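PDB 4NHB: TRAP dicarboxylate transporter-DctP subunit from Desulfovibrio desulfuricans subsp. desulfuricans, which binds sn-glycerol-3-phosphate in the periplasm and probably delivers it to a TRAP-type membrane transporter. Local coordinates for residues E39-T44 against F146-R151; M105-M110 against G232-I237; T179-E184 against K307-L312. All blocks are in the same frame, centred on the assembly; numbering follows the deposited sequence.

Interaction 1 (E39-T44 against F146-R151); sequences EGEPET and FPLGFR. With G3P (sn-glycerol-3-phosphate), chain P.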
loop_
_atom_site.group_PDB
_atom_site.type_symbol
_atom_site.label_atom_id
_atom_site.label_comp_id
_atom_site.label_asym_id
_atom_site.label_seq_id
_atom_site.Cartn_x
_atom_site.Cartn_y
_atom_site.Cartn_z
ATOM N N GLU A 39 8.422 6.315 10.347
ATOM C CA GLU A 39 9.804 5.947 10.061
ATOM C C GLU A 39 9.969 4.460 10.305
ATOM O O GLU A 39 9.282 3.899 11.144
ATOM C CB GLU A 39 10.744 6.736 10.958
ATOM C CG GLU A 39 10.759 8.208 10.654
ATOM C CD GLU A 39 11.505 8.520 9.369
ATOM O OE1 GLU A 39 12.317 7.676 8.943
ATOM O OE2 GLU A 39 11.264 9.587 8.778
ATOM N N GLY A 40 10.842 3.837 9.511
ATOM C CA GLY A 40 11.163 2.423 9.576
ATOM C C GLY A 40 10.131 1.541 8.904
ATOM O O GLY A 40 10.236 0.339 8.957
ATOM N N GLU A 41 9.115 2.142 8.298
ATOM C CA GLU A 41 8.075 1.375 7.599
ATOM C C GLU A 41 8.419 1.439 6.106
ATOM O O GLU A 41 8.957 2.447 5.631
ATOM C CB GLU A 41 6.701 1.969 7.919
ATOM C CG GLU A 41 5.499 1.012 7.786
ATOM C CD GLU A 41 4.817 1.096 6.427
ATOM O OE1 GLU A 41 3.681 0.571 6.276
ATOM O OE2 GLU A 41 5.453 1.610 5.481
ATOM N N PRO A 42 8.144 0.352 5.354
ATOM C CA PRO A 42 8.654 0.336 3.975
ATOM C C PRO A 42 8.308 1.529 3.102
ATOM O O PRO A 42 9.202 1.901 2.346
ATOM C CB PRO A 42 8.106 -0.962 3.387
ATOM C CG PRO A 42 7.899 -1.874 4.612
ATOM C CD PRO A 42 7.550 -0.934 5.761
ATOM N N GLU A 43 7.120 2.140 3.218
ATOM C CA GLU A 43 6.793 3.319 2.402
ATOM C C GLU A 43 7.811 4.433 2.659
ATOM O O GLU A 43 8.442 4.977 1.731
ATOM C CB GLU A 43 5.373 3.791 2.676
ATOM C CG GLU A 43 4.937 4.929 1.756
ATOM C CD GLU A 43 3.647 5.586 2.192
ATOM O OE1 GLU A 43 3.640 6.513 3.049
ATOM O OE2 GLU A 43 2.629 5.231 1.608
ATOM N N THR A 44 8.031 4.707 3.930
ATOM C CA THR A 44 8.892 5.785 4.354
ATOM C C THR A 44 10.362 5.547 4.013
ATOM O O THR A 44 11.051 6.465 3.588
ATOM C CB THR A 44 8.737 5.985 5.840
ATOM O OG1 THR A 44 7.343 6.135 6.132
ATOM C CG2 THR A 44 9.482 7.219 6.291
ATOM N N PHE A 146 5.614 -0.911 -5.133
ATOM C CA PHE A 146 6.446 -1.635 -4.221
ATOM C C PHE A 146 5.562 -2.106 -3.086
ATOM O O PHE A 146 4.491 -1.531 -2.826
ATOM C CB PHE A 146 7.621 -0.768 -3.741
ATOM C CG PHE A 146 7.211 0.536 -3.080
ATOM C CD1 PHE A 146 6.852 0.582 -1.745
ATOM C CD2 PHE A 146 7.165 1.724 -3.808
ATOM C CE1 PHE A 146 6.472 1.791 -1.153
ATOM C CE2 PHE A 146 6.790 2.922 -3.220
ATOM C CZ PHE A 146 6.443 2.955 -1.893
ATOM N N PRO A 147 5.980 -3.164 -2.400
ATOM C CA PRO A 147 5.040 -3.695 -1.412
ATOM C C PRO A 147 5.239 -3.084 -0.007
ATOM O O PRO A 147 6.348 -2.674 0.358
ATOM C CB PRO A 147 5.425 -5.166 -1.344
ATOM C CG PRO A 147 6.938 -5.156 -1.621
ATOM C CD PRO A 147 7.144 -4.038 -2.615
ATOM N N LEU A 148 4.177 -3.105 0.784
ATOM C CA LEU A 148 4.255 -2.894 2.227
ATOM C C LEU A 148 4.087 -4.237 2.952
ATOM O O LEU A 148 4.472 -4.370 4.117
ATOM C CB LEU A 148 3.222 -1.849 2.707
ATOM C CG LEU A 148 3.603 -0.344 2.639
ATOM C CD1 LEU A 148 4.095 0.097 1.303
ATOM C CD2 LEU A 148 2.484 0.572 3.132
ATOM N N GLY A 149 3.544 -5.214 2.244
ATOM C CA GLY A 149 3.436 -6.556 2.758
ATOM C C GLY A 149 2.027 -7.097 2.769
ATOM O O GLY A 149 1.061 -6.345 2.729
ATOM N N PHE A 150 1.916 -8.426 2.834
ATOM C CA PHE A 150 0.653 -9.083 2.970
ATOM C C PHE A 150 -0.060 -8.725 4.275
ATOM O O PHE A 150 0.577 -8.568 5.308
ATOM C CB PHE A 150 0.839 -10.606 2.873
ATOM C CG PHE A 150 1.056 -11.092 1.442
ATOM C CD1 PHE A 150 -0.026 -11.272 0.574
ATOM C CD2 PHE A 150 2.339 -11.333 0.978
ATOM C CE1 PHE A 150 0.176 -11.715 -0.750
ATOM C CE2 PHE A 150 2.552 -11.773 -0.348
ATOM C CZ PHE A 150 1.477 -11.963 -1.201
ATOM N N ARG A 151 -1.389 -8.602 4.201
ATOM C CA ARG A 151 -2.177 -8.208 5.389
ATOM C C ARG A 151 -2.538 -9.441 6.208
ATOM O O ARG A 151 -2.972 -10.449 5.648
ATOM C CB ARG A 151 -3.460 -7.462 4.993
ATOM C CG ARG A 151 -3.220 -6.256 4.030
ATOM C CD ARG A 151 -4.465 -5.377 3.855
ATOM N NE ARG A 151 -4.752 -4.575 5.041
ATOM C CZ ARG A 151 -4.615 -3.255 5.132
ATOM N NH1 ARG A 151 -4.865 -2.646 6.273
ATOM N NH2 ARG A 151 -4.229 -2.525 4.099
HETATM O O1 G3P P . -2.947 0.852 -0.201
HETATM C C1 G3P P . -4.006 1.043 0.691
HETATM C C2 G3P P . -3.524 0.831 2.132
HETATM O O2 G3P P . -2.486 1.733 2.406
HETATM C C3 G3P P . -4.693 1.067 3.101
HETATM O O1P G3P P . -4.470 0.339 4.266
HETATM O O4P G3P P . -2.498 1.515 5.075
HETATM O O2P G3P P . -4.800 2.323 5.800
HETATM O O3P G3P P . -3.875 0.206 6.740
HETATM P P G3P P . -3.879 1.154 5.545
#
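This buried contact lies in the fold of a TRAP-type periplasmic solute-binding protein of the DctP family. The start of helix 42-57 rests on strand 146-155 of the large mixed sheet. No hydrogen bond crosses between 39-44 and 146-151; they are joined by packing.

The packing centres on L148. Its CD1 sits 4.1 Å from CB of E43. Its CD2 lies against the carboxylate of E41, 3.4 Å from OE1 of E41. The E41 and L148 side chains cross at about a right angle. F146 has CG in the crowded position between its backbone N and carbonyl carbon (chi1 57°), and its CE1 comes within 3.9 Å of CA of E43. P42 sets CB 3.9 Å from the carbonyl O of P147, an oxygen buried here without a polar partner. V269 of helix 252-286 also touches P42 and F146.

The polar part begins with helix capping. E41 is the N-cap residue. Its chain bends at chi2 (-94°), and OE2 accepts from N of E43 at 2.9 Å, nearly along the C-O axis. Both E43 oxygens are held: OE1 takes N of M36, and OE2 bonds ND1 of H238, whose NE2 reaches the ligand. E43 is thus a second-shell residue. This pairing could polarise the imidazole.

The ligand bonds come from R151, at the far end of the strand segment. D210 forms a salt bridge with NE; NH1 and NH2 face the phosphate. R151 NH1 donates to G3P O3P at 3.1 Å, and R151 NH2 donates to the ester oxygen G3P O1P at 2.9 Å.

Interaction 2 (M105-M110 against G232-I237); sequences MLETPM and GHILVI. With G3P (sn-glycerol-3-phosphate), chain P.
E107 carries the tight part of this contact. Its side chain is extended beyond CG and reaches the backbone of V236 and I237 in strand 235-243. OE2 accepts from N of I237 at 2.9 Å through the anti lone pair, the one turned away from OE1. The same oxygen takes the hydroxyl O1 of G3P at 2.7 Å. V236 CG1 presses against it, 3.2 Å from E107 OE2. The other oxygen, OE1, is bonded by T94 and Y178, so both ends of the carboxylate are held and its rotation is fixed.

Apolar packing continues beside this grip. CG2 of I234 lies 3.8 Å from CB of E107. P109 and I234 lie side by side and point the same way, with P109 CG 3.9 Å from I234 CG1.

Between the two backbones the fit is looser. L106 O and L235 O are 4.3 Å apart, and one water donates to both. A second water donates to O of T108 and accepts from N of L235. Here two bridging waters take the place of direct backbone bonds.

At the partly exposed end, N of M110 donates to O of H233 at 2.9 Å. This donor stands above the carbonyl plane, 26° out of it. M110 curls back at chi2 and chi3, leaving SD near the same oxygen. The segments run nearly antiparallel, 163° apart end to end. The whole is a loop laid alongside strand 235-243 of the mixed sheet, with E107 and V236 lining the sn-glycerol-3-phosphate pocket of this DctP-family binding protein.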
loop_
_atom_site.group_PDB
_atom_site.type_symbol
_atom_site.label_atom_id
_atom_site.label_comp_id
_atom_site.label_asym_id
_atom_site.label_seq_id
_atom_site.Cartn_x
_atom_site.Cartn_y
_atom_site.Cartn_z
ATOM N N MET A 105 -7.201 -2.329 -8.214
ATOM C CA MET A 105 -6.738 -3.665 -8.573
ATOM C C MET A 105 -5.253 -3.947 -8.278
ATOM O O MET A 105 -4.848 -5.101 -8.344
ATOM C CB MET A 105 -7.078 -3.960 -10.031
ATOM C CG MET A 105 -8.590 -3.938 -10.282
ATOM S SD MET A 105 -9.103 -4.635 -11.876
ATOM C CE MET A 105 -9.104 -6.348 -11.483
ATOM N N LEU A 106 -4.487 -2.911 -7.928
ATOM C CA LEU A 106 -3.130 -3.084 -7.399
ATOM C C LEU A 106 -3.164 -4.003 -6.172
ATOM O O LEU A 106 -2.202 -4.716 -5.901
ATOM C CB LEU A 106 -2.487 -1.735 -7.047
ATOM C CG LEU A 106 -2.105 -0.824 -8.251
ATOM C CD1 LEU A 106 -1.786 0.645 -7.875
ATOM C CD2 LEU A 106 -0.941 -1.382 -8.998
ATOM N N GLU A 107 -4.283 -3.975 -5.438
ATOM C CA GLU A 107 -4.464 -4.790 -4.234
ATOM C C GLU A 107 -5.627 -5.814 -4.336
ATOM O O GLU A 107 -6.286 -6.105 -3.362
ATOM C CB GLU A 107 -4.619 -3.858 -3.008
ATOM C CG GLU A 107 -3.388 -3.027 -2.754
ATOM C CD GLU A 107 -3.454 -2.107 -1.541
ATOM O OE1 GLU A 107 -4.570 -1.797 -1.058
ATOM O OE2 GLU A 107 -2.354 -1.674 -1.082
ATOM N N THR A 108 -5.828 -6.371 -5.534
ATOM C CA THR A 108 -6.842 -7.415 -5.796
ATOM C C THR A 108 -6.683 -8.538 -4.808
ATOM O O THR A 108 -5.600 -9.146 -4.704
ATOM C CB THR A 108 -6.673 -7.990 -7.232
ATOM O OG1 THR A 108 -6.847 -6.953 -8.187
ATOM C CG2 THR A 108 -7.655 -9.129 -7.530
ATOM N N PRO A 109 -7.737 -8.807 -4.015
ATOM C CA PRO A 109 -7.557 -9.861 -3.024
ATOM C C PRO A 109 -7.306 -11.212 -3.682
ATOM O O PRO A 109 -7.861 -11.477 -4.732
ATOM C CB PRO A 109 -8.881 -9.848 -2.258
ATOM C CG PRO A 109 -9.393 -8.440 -2.406
ATOM C CD PRO A 109 -8.962 -8.023 -3.777
ATOM N N MET A 110 -6.457 -12.025 -3.085
ATOM C CA MET A 110 -6.236 -13.389 -3.573
ATOM C C MET A 110 -5.641 -13.451 -4.967
ATOM O O MET A 110 -5.856 -14.426 -5.683
ATOM C CB MET A 110 -7.572 -14.142 -3.623
ATOM C CG MET A 110 -8.354 -14.084 -2.355
ATOM S SD MET A 110 -7.351 -14.655 -0.989
ATOM C CE MET A 110 -6.495 -16.067 -1.700
ATOM N N GLY A 232 -3.098 -13.058 4.625
ATOM C CA GLY A 232 -2.432 -12.574 3.431
ATOM C C GLY A 232 -3.405 -12.466 2.290
ATOM O O GLY A 232 -3.054 -12.692 1.157
ATOM N N HIS A 233 -4.644 -12.112 2.624
ATOM C CA HIS A 233 -5.729 -11.972 1.677
ATOM C C HIS A 233 -5.519 -10.843 0.688
ATOM O O HIS A 233 -6.068 -10.862 -0.415
ATOM C CB HIS A 233 -7.010 -11.733 2.433
ATOM C CG HIS A 233 -6.849 -10.794 3.584
ATOM N ND1 HIS A 233 -6.301 -11.181 4.786
ATOM C CD2 HIS A 233 -7.176 -9.485 3.722
ATOM C CE1 HIS A 233 -6.284 -10.149 5.615
ATOM N NE2 HIS A 233 -6.805 -9.109 4.995
ATOM N N ILE A 234 -4.761 -9.833 1.114
ATOM C CA ILE A 234 -4.352 -8.730 0.240
ATOM C C ILE A 234 -2.856 -8.407 0.463
ATOM O O ILE A 234 -2.386 -8.441 1.592
ATOM C CB ILE A 234 -5.118 -7.483 0.562
ATOM C CG1 ILE A 234 -6.566 -7.606 0.090
ATOM C CG2 ILE A 234 -4.459 -6.251 -0.103
ATOM C CD1 ILE A 234 -7.456 -6.571 0.634
ATOM N N LEU A 235 -2.157 -8.072 -0.613
ATOM C CA LEU A 235 -0.781 -7.562 -0.539
ATOM C C LEU A 235 -0.846 -6.055 -0.740
ATOM O O LEU A 235 -1.293 -5.585 -1.767
ATOM C CB LEU A 235 0.071 -8.210 -1.629
ATOM C CG LEU A 235 1.413 -7.544 -1.928
ATOM C CD1 LEU A 235 2.338 -7.547 -0.679
ATOM C CD2 LEU A 235 2.085 -8.231 -3.107
ATOM N N VAL A 236 -0.435 -5.293 0.266
ATOM C CA VAL A 236 -0.419 -3.871 0.115
ATOM C C VAL A 236 0.689 -3.430 -0.843
ATOM O O VAL A 236 1.847 -3.807 -0.710
ATOM C CB VAL A 236 -0.293 -3.145 1.499
ATOM C CG1 VAL A 236 -0.271 -1.603 1.373
ATOM C CG2 VAL A 236 -1.422 -3.575 2.420
ATOM N N ILE A 237 0.283 -2.630 -1.822
ATOM C CA ILE A 237 1.190 -2.071 -2.828
ATOM C C ILE A 237 1.054 -0.550 -2.808
ATOM O O ILE A 237 -0.050 -0.019 -2.965
ATOM C CB ILE A 237 0.813 -2.572 -4.227
ATOM C CG1 ILE A 237 1.012 -4.097 -4.338
ATOM C CG2 ILE A 237 1.605 -1.821 -5.310
ATOM C CD1 ILE A 237 2.486 -4.560 -4.335
HETATM O O1 G3P P . -2.947 0.852 -0.201
HETATM C C1 G3P P . -4.006 1.043 0.691
HETATM C C2 G3P P . -3.524 0.831 2.132
HETATM O O2 G3P P . -2.486 1.733 2.406
HETATM C C3 G3P P . -4.693 1.067 3.101
HETATM O O1P G3P P . -4.470 0.339 4.266
HETATM O O4P G3P P . -2.498 1.515 5.075
HETATM O O2P G3P P . -4.800 2.323 5.800
HETATM O O3P G3P P . -3.875 0.206 6.740
HETATM P P G3P P . -3.879 1.154 5.545
HETATM O O HOH W 1 -1.451 -6.647 -4.364
HETATM O O HOH W 2 -3.417 -8.438 -3.389
#

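Interaction 3 (T179-E184 against K307-L312); sequences TNFAKE and KRSWKL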
loop_
_atom_site.group_PDB
_atom_site.type_symbol
_atom_site.label_atom_id
_atom_site.label_comp_id
_atom_site.label_asym_id
_atom_site.label_seq_id
_atom_site.Cartn_x
_atom_site.Cartn_y
_atom_site.Cartn_z
ATOM N N THR A 179 -13.770 -1.963 2.412
ATOM C CA THR A 179 -15.089 -2.012 3.048
ATOM C C THR A 179 -15.905 -3.114 2.373
ATOM O O THR A 179 -16.597 -3.876 3.041
ATOM C CB THR A 179 -15.822 -0.651 2.971
ATOM O OG1 THR A 179 -15.918 -0.225 1.609
ATOM C CG2 THR A 179 -15.071 0.437 3.792
ATOM N N ASN A 180 -15.776 -3.230 1.056
ATOM C CA ASN A 180 -16.443 -4.322 0.340
ATOM C C ASN A 180 -15.928 -5.694 0.765
ATOM O O ASN A 180 -16.677 -6.635 0.991
ATOM C CB ASN A 180 -16.263 -4.171 -1.161
ATOM C CG ASN A 180 -17.078 -5.194 -1.912
ATOM O OD1 ASN A 180 -18.308 -5.187 -1.835
ATOM N ND2 ASN A 180 -16.407 -6.121 -2.571
ATOM N N PHE A 181 -14.618 -5.813 0.879
ATOM C CA PHE A 181 -14.063 -7.065 1.216
ATOM C C PHE A 181 -14.458 -7.473 2.647
ATOM O O PHE A 181 -14.732 -8.651 2.920
ATOM C CB PHE A 181 -12.543 -7.020 1.030
ATOM C CG PHE A 181 -11.874 -8.266 1.424
ATOM C CD1 PHE A 181 -11.995 -9.396 0.655
ATOM C CD2 PHE A 181 -11.153 -8.337 2.603
ATOM C CE1 PHE A 181 -11.397 -10.567 1.043
ATOM C CE2 PHE A 181 -10.543 -9.502 2.968
ATOM C CZ PHE A 181 -10.667 -10.614 2.201
ATOM N N ALA A 182 -14.486 -6.508 3.564
ATOM C CA ALA A 182 -14.868 -6.812 4.939
ATOM C C ALA A 182 -16.268 -7.407 4.970
ATOM O O ALA A 182 -16.534 -8.403 5.637
ATOM C CB ALA A 182 -14.798 -5.557 5.796
ATOM N N LYS A 183 -17.164 -6.816 4.213
ATOM C CA LYS A 183 -18.522 -7.347 4.125
ATOM C C LYS A 183 -18.510 -8.804 3.718
ATOM O O LYS A 183 -19.084 -9.658 4.418
ATOM C CB LYS A 183 -19.343 -6.551 3.124
ATOM C CG LYS A 183 -19.129 -5.068 3.271
ATOM C CD LYS A 183 -20.386 -4.274 3.212
ATOM C CE LYS A 183 -20.062 -2.834 3.013
ATOM N NZ LYS A 183 -21.254 -1.994 2.697
ATOM N N GLU A 184 -17.826 -9.099 2.612
ATOM C CA GLU A 184 -17.849 -10.444 2.067
ATOM C C GLU A 184 -17.309 -11.410 3.112
ATOM O O GLU A 184 -17.600 -12.600 3.063
ATOM C CB GLU A 184 -17.008 -10.541 0.792
ATOM C CG GLU A 184 -17.588 -9.863 -0.428
ATOM C CD GLU A 184 -18.866 -10.515 -0.916
ATOM O OE1 GLU A 184 -19.262 -11.566 -0.344
ATOM O OE2 GLU A 184 -19.481 -9.952 -1.834
ATOM N N LYS A 307 -12.629 -14.005 -3.730
ATOM C CA LYS A 307 -13.130 -14.202 -5.090
ATOM C C LYS A 307 -14.444 -13.424 -5.347
ATOM O O LYS A 307 -14.553 -12.728 -6.352
ATOM C CB LYS A 307 -13.324 -15.687 -5.398
ATOM C CG LYS A 307 -12.050 -16.563 -5.444
ATOM C CD LYS A 307 -10.827 -15.799 -5.935
ATOM C CE LYS A 307 -9.808 -16.678 -6.683
ATOM N NZ LYS A 307 -9.570 -18.001 -6.066
ATOM N N ARG A 308 -15.408 -13.490 -4.422
ATOM C CA ARG A 308 -16.653 -12.714 -4.579
ATOM C C ARG A 308 -16.372 -11.223 -4.724
ATOM O O ARG A 308 -17.023 -10.507 -5.497
ATOM C CB ARG A 308 -17.600 -12.907 -3.383
ATOM C CG ARG A 308 -18.301 -14.246 -3.298
ATOM C CD ARG A 308 -19.424 -14.236 -2.262
ATOM N NE ARG A 308 -18.945 -14.123 -0.885
ATOM C CZ ARG A 308 -18.531 -15.136 -0.127
ATOM N NH1 ARG A 308 -18.529 -16.373 -0.596
ATOM N NH2 ARG A 308 -18.118 -14.911 1.118
ATOM N N SER A 309 -15.404 -10.742 -3.951
ATOM C CA SER A 309 -15.134 -9.313 -3.918
ATOM C C SER A 309 -14.668 -8.783 -5.278
ATOM O O SER A 309 -14.709 -7.586 -5.507
ATOM C CB SER A 309 -14.114 -8.954 -2.809
ATOM O OG SER A 309 -12.864 -9.624 -2.948
ATOM N N TRP A 310 -14.244 -9.661 -6.183
ATOM C CA TRP A 310 -13.865 -9.199 -7.515
ATOM C C TRP A 310 -15.038 -8.595 -8.301
ATOM O O TRP A 310 -14.814 -7.869 -9.271
ATOM C CB TRP A 310 -13.206 -10.316 -8.330
ATOM C CG TRP A 310 -11.908 -10.816 -7.744
ATOM C CD1 TRP A 310 -11.362 -10.467 -6.533
ATOM C CD2 TRP A 310 -11.018 -11.771 -8.326
ATOM N NE1 TRP A 310 -10.172 -11.137 -6.344
ATOM C CE2 TRP A 310 -9.939 -11.935 -7.437
ATOM C CE3 TRP A 310 -11.016 -12.483 -9.525
ATOM C CZ2 TRP A 310 -8.881 -12.804 -7.704
ATOM C CZ3 TRP A 310 -9.972 -13.335 -9.788
ATOM C CH2 TRP A 310 -8.917 -13.493 -8.882
ATOM N N LYS A 311 -16.283 -8.871 -7.906
ATOM C CA LYS A 311 -17.405 -8.226 -8.590
ATOM C C LYS A 311 -17.206 -6.720 -8.521
ATOM O O LYS A 311 -17.494 -5.992 -9.472
ATOM C CB LYS A 311 -18.760 -8.602 -7.974
ATOM C CG LYS A 311 -19.946 -7.796 -8.529
ATOM C CD LYS A 311 -21.247 -8.052 -7.734
ATOM C CE LYS A 311 -22.345 -6.974 -7.960
ATOM N NZ LYS A 311 -22.771 -6.830 -9.396
ATOM N N LEU A 312 -16.692 -6.241 -7.389
ATOM C CA LEU A 312 -16.426 -4.821 -7.276
ATOM C C LEU A 312 -15.639 -4.337 -8.498
ATOM O O LEU A 312 -15.921 -3.267 -9.031
ATOM C CB LEU A 312 -15.651 -4.488 -5.983
ATOM C CG LEU A 312 -14.996 -3.104 -5.969
ATOM C CD1 LEU A 312 -16.094 -2.060 -6.054
ATOM C CD2 LEU A 312 -14.104 -2.885 -4.715
#
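The guanidinium of R308 meets E184 with its edge. The carbonyl O of E184 lies in the guanidinium plane and accepts from NH2 of R308 at 3.1 Å, on a lone pair. OE1 of E184 is close to that plane and takes NE of R308 at 2.6 Å in a salt bridge. R308 thus grips side-on, one nitrogen to each of two oxygens. The carboxylate plane is turned 51° from the guanidinium, so NE meets OE1 from above. The F181 ring has OG of S309 at its edge, 3.7 Å from CD1. The H233 ring meets it with the planes nearly parallel. On one face of the W310 indole lies CD of K307.

The contact joins helix 176-184 to the type I turn from R308 to K311, which links helix 296-308 to helix 311-316 in this solute-binding fold. Because E184 is the last residue of its helix, R308 covers a helix-end carbonyl. S309 sits opposite F181, and its OG bonds back to O of G306. The N180 side chain has CG anti to the backbone N (chi1 -173°). Its ND2 lies over the turn, 3.7 Å from CB of S309 and 3.9 Å from CB of L312.

Interactions 1 and 2 are buried and hold neighbouring strands of one sheet, 146-155 and 235-243. They meet where the backbone of R151 pairs with G232 and I234, and both touch G3P. Interaction 1 supplies a cation to the phosphate; interaction 2 supplies a carboxylate to a hydroxyl. Interaction 3 is only partly buried, farther out, and its closest contact is a salt bridge at the surface. It does not touch interaction 1, the nearest atoms being about 7 Å apart. It joins interaction 2 through the W310 NE1 bond to O of P109 and through P109 packing on S309. Between strand and helices, the 105-110 loop connects the pocket to the periphery.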